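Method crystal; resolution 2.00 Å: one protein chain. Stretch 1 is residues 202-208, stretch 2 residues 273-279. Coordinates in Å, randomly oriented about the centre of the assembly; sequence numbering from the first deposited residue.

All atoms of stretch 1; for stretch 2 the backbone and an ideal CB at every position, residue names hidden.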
# COMPACT_ATOMS: atom_id res chain seq x y z
N LEU A 202 -1.35 -12.14 3.37
CA LEU A 202 -1.15 -13.56 3.63
C LEU A 202 -2.34 -14.39 3.14
O LEU A 202 -2.16 -15.46 2.56
CB LEU A 202 -0.87 -13.80 5.10
CG LEU A 202 0.57 -13.42 5.45
CD1 LEU A 202 0.77 -13.42 6.95
CD2 LEU A 202 1.54 -14.39 4.75
N PHE A 203 -3.54 -13.87 3.35
CA PHE A 203 -4.75 -14.51 2.84
C PHE A 203 -4.65 -14.53 1.30
O PHE A 203 -4.89 -15.56 0.66
CB PHE A 203 -5.98 -13.72 3.34
CG PHE A 203 -7.32 -14.37 3.05
CD1 PHE A 203 -7.43 -15.55 2.34
CD2 PHE A 203 -8.49 -13.78 3.52
CE1 PHE A 203 -8.68 -16.12 2.09
CE2 PHE A 203 -9.74 -14.34 3.27
CZ PHE A 203 -9.83 -15.51 2.54
N LEU A 204 -4.30 -13.40 0.69
CA LEU A 204 -4.16 -13.32 -0.77
C LEU A 204 -3.18 -14.35 -1.34
O LEU A 204 -3.47 -15.03 -2.33
CB LEU A 204 -3.74 -11.91 -1.18
CG LEU A 204 -3.46 -11.67 -2.67
CD1 LEU A 204 -4.70 -12.00 -3.51
CD2 LEU A 204 -2.99 -10.22 -2.90
N ILE A 205 -2.01 -14.46 -0.72
CA ILE A 205 -1.00 -15.41 -1.14
C ILE A 205 -1.51 -16.85 -0.99
O ILE A 205 -1.38 -17.64 -1.91
CB ILE A 205 0.28 -15.21 -0.31
CG1 ILE A 205 0.95 -13.90 -0.72
CG2 ILE A 205 1.24 -16.38 -0.51
CD1 ILE A 205 1.86 -13.34 0.34
N GLU A 206 -2.12 -17.16 0.15
CA GLU A 206 -2.73 -18.48 0.38
C GLU A 206 -3.76 -18.84 -0.69
O GLU A 206 -3.72 -19.92 -1.27
CB GLU A 206 -3.36 -18.54 1.77
CG GLU A 206 -3.81 -19.95 2.18
CD GLU A 206 -4.11 -20.08 3.66
OE1 GLU A 206 -4.86 -19.24 4.20
OE2 GLU A 206 -3.58 -21.02 4.28
N ALA A 207 -4.67 -17.91 -0.96
CA ALA A 207 -5.69 -18.09 -1.98
C ALA A 207 -5.05 -18.37 -3.34
O ALA A 207 -5.42 -19.34 -4.00
CB ALA A 207 -6.57 -16.85 -2.07
N LEU A 208 -4.11 -17.53 -3.74
CA LEU A 208 -3.44 -17.72 -5.03
C LEU A 208 -2.69 -19.05 -5.10
O LEU A 208 -2.63 -19.69 -6.15
CB LEU A 208 -2.48 -16.55 -5.34
CG LEU A 208 -3.13 -15.18 -5.56
CD1 LEU A 208 -2.09 -14.04 -5.62
CD2 LEU A 208 -3.97 -15.17 -6.82
N UNK A 273 -13.39 -6.96 -9.56
CA UNK A 273 -13.11 -7.55 -8.26
C UNK A 273 -12.82 -9.06 -8.34
O UNK A 273 -13.25 -9.75 -9.27
CB UNK A 273 -14.29 -7.30 -7.32
N UNK A 274 -12.02 -9.53 -7.39
CA UNK A 274 -11.82 -10.95 -7.16
C UNK A 274 -12.30 -11.20 -5.72
O UNK A 274 -11.83 -10.56 -4.78
CB UNK A 274 -10.36 -11.37 -7.37
N UNK A 275 -13.29 -12.07 -5.56
CA UNK A 275 -13.80 -12.41 -4.23
C UNK A 275 -13.38 -13.84 -3.88
O UNK A 275 -13.69 -14.77 -4.62
CB UNK A 275 -15.32 -12.26 -4.17
N UNK A 276 -12.68 -14.02 -2.77
CA UNK A 276 -12.24 -15.33 -2.33
C UNK A 276 -12.96 -15.67 -1.04
O UNK A 276 -12.92 -14.90 -0.09
CB UNK A 276 -10.72 -15.37 -2.14
N UNK A 277 -13.65 -16.81 -1.03
CA UNK A 277 -14.34 -17.32 0.15
C UNK A 277 -13.57 -18.51 0.69
O UNK A 277 -13.28 -19.46 -0.03
CB UNK A 277 -15.78 -17.71 -0.17
N UNK A 278 -13.22 -18.44 1.97
CA UNK A 278 -12.45 -19.50 2.58
C UNK A 278 -13.12 -19.97 3.85
O UNK A 278 -13.54 -19.15 4.66
CB UNK A 278 -11.02 -19.04 2.87
N UNK A 279 -13.19 -21.28 4.06
CA UNK A 279 -13.75 -21.79 5.30
C UNK A 279 -14.04 -23.28 5.23
O UNK A 279 -13.79 -23.90 4.21
CB UNK A 279 -15.03 -21.03 5.65

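Stretch 1 is a helix and stretch 2 a strand that runs almost at right angles to it, at 86°. In an extended strand alternate side chains point to opposite sides, so about half of the positions can meet the helix.

Position 273 lies far from the helix. Nothing in stretch 1 limits the choice, and many residues would fit. The deposited residue is Ala273, which makes no contact here.

Position 274 points its CA-to-CB bond toward the helix, but no atom of stretch 1 lies within 5.5 Å of the ideal CB. A short side chain would leave the gap open. The nearest helix surface is apolar, with Leu204 in reach, so a long apolar chain suits. Leucine, isoleucine or methionine could all be considered. The residue is Met274. Its chi1 and chi2 are both t, which extends the chain, and its CE comes 3.9 Å from Leu204 CD1.

Position 275 is out of reach of the helix, and stretch 1 says nothing about its identity. It is Ile275.

Position 276 is where the backbones come closest, with its CA 7.1 Å from Ala207 CA. The ideal CB points toward the helix, 4.4 Å from Ala207 CB and 4.8 Å from Phe203 CE1. The small alanine leaves some room, but the surroundings are apolar and near. A compact apolar residue such as alanine, valine or isoleucine would suit. The residue is Val276. Its CG1 packs 3.7 Å from Ala207 CB and 4.1 Å from Phe203 CE1, so one methyl touches both residues.

Position 277 points away from the helix. Stretch 1 offers it no partner, and the choice stays wide. It is Ile277.

Position 278 points toward the helix again. Its ideal CB is 3.7 Å from Phe203 CZ, so the side chain must start beside the ring. Farther out lies the carboxylate of Glu206, an acceptor. An apolar residue could cover the ring; a longer one with a donor at its end, such as glutamine, lysine or arginine, could also reach the acid. The residue is Gln278. Its chi1 and chi2 are both t, and the extended chain carries the amide to Glu206. Gln278 NE2 donates a weak hydrogen bond to Glu206 OE1 at 3.2 Å. Gln278 OE1 lies 3.5 Å from Phe203 CE1, oblique to the ring.

Position 279 has phi/psi of 167/179°. A CB there would be jammed against the carbonyl O of the preceding residue, which calls for glycine whatever the helix offers. It is Gly279.

Stretch 2 (273-279) AMIVIQG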
# COMPACT_ATOMS: atom_id res chain seq x y z
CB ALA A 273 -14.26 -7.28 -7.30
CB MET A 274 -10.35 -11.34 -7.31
CG MET A 274 -10.07 -12.85 -7.18
SD MET A 274 -8.33 -13.25 -7.51
CE MET A 274 -7.51 -12.40 -6.19
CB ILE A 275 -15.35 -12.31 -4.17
CG1 ILE A 275 -15.86 -10.97 -4.71
CG2 ILE A 275 -15.85 -12.57 -2.76
CD1 ILE A 275 -15.45 -9.79 -3.92
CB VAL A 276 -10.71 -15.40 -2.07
CG1 VAL A 276 -10.28 -16.82 -1.66
CG2 VAL A 276 -9.95 -14.96 -3.30
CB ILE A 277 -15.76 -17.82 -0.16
CG1 ILE A 277 -16.49 -16.86 -1.09
CG2 ILE A 277 -16.55 -18.05 1.15
CD1 ILE A 277 -17.12 -15.73 -0.36
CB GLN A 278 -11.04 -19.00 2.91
CG GLN A 278 -10.15 -20.04 3.55
CD GLN A 278 -8.74 -19.50 3.79
OE1 GLN A 278 -8.54 -18.57 4.56
NE2 GLN A 278 -7.77 -20.07 3.10
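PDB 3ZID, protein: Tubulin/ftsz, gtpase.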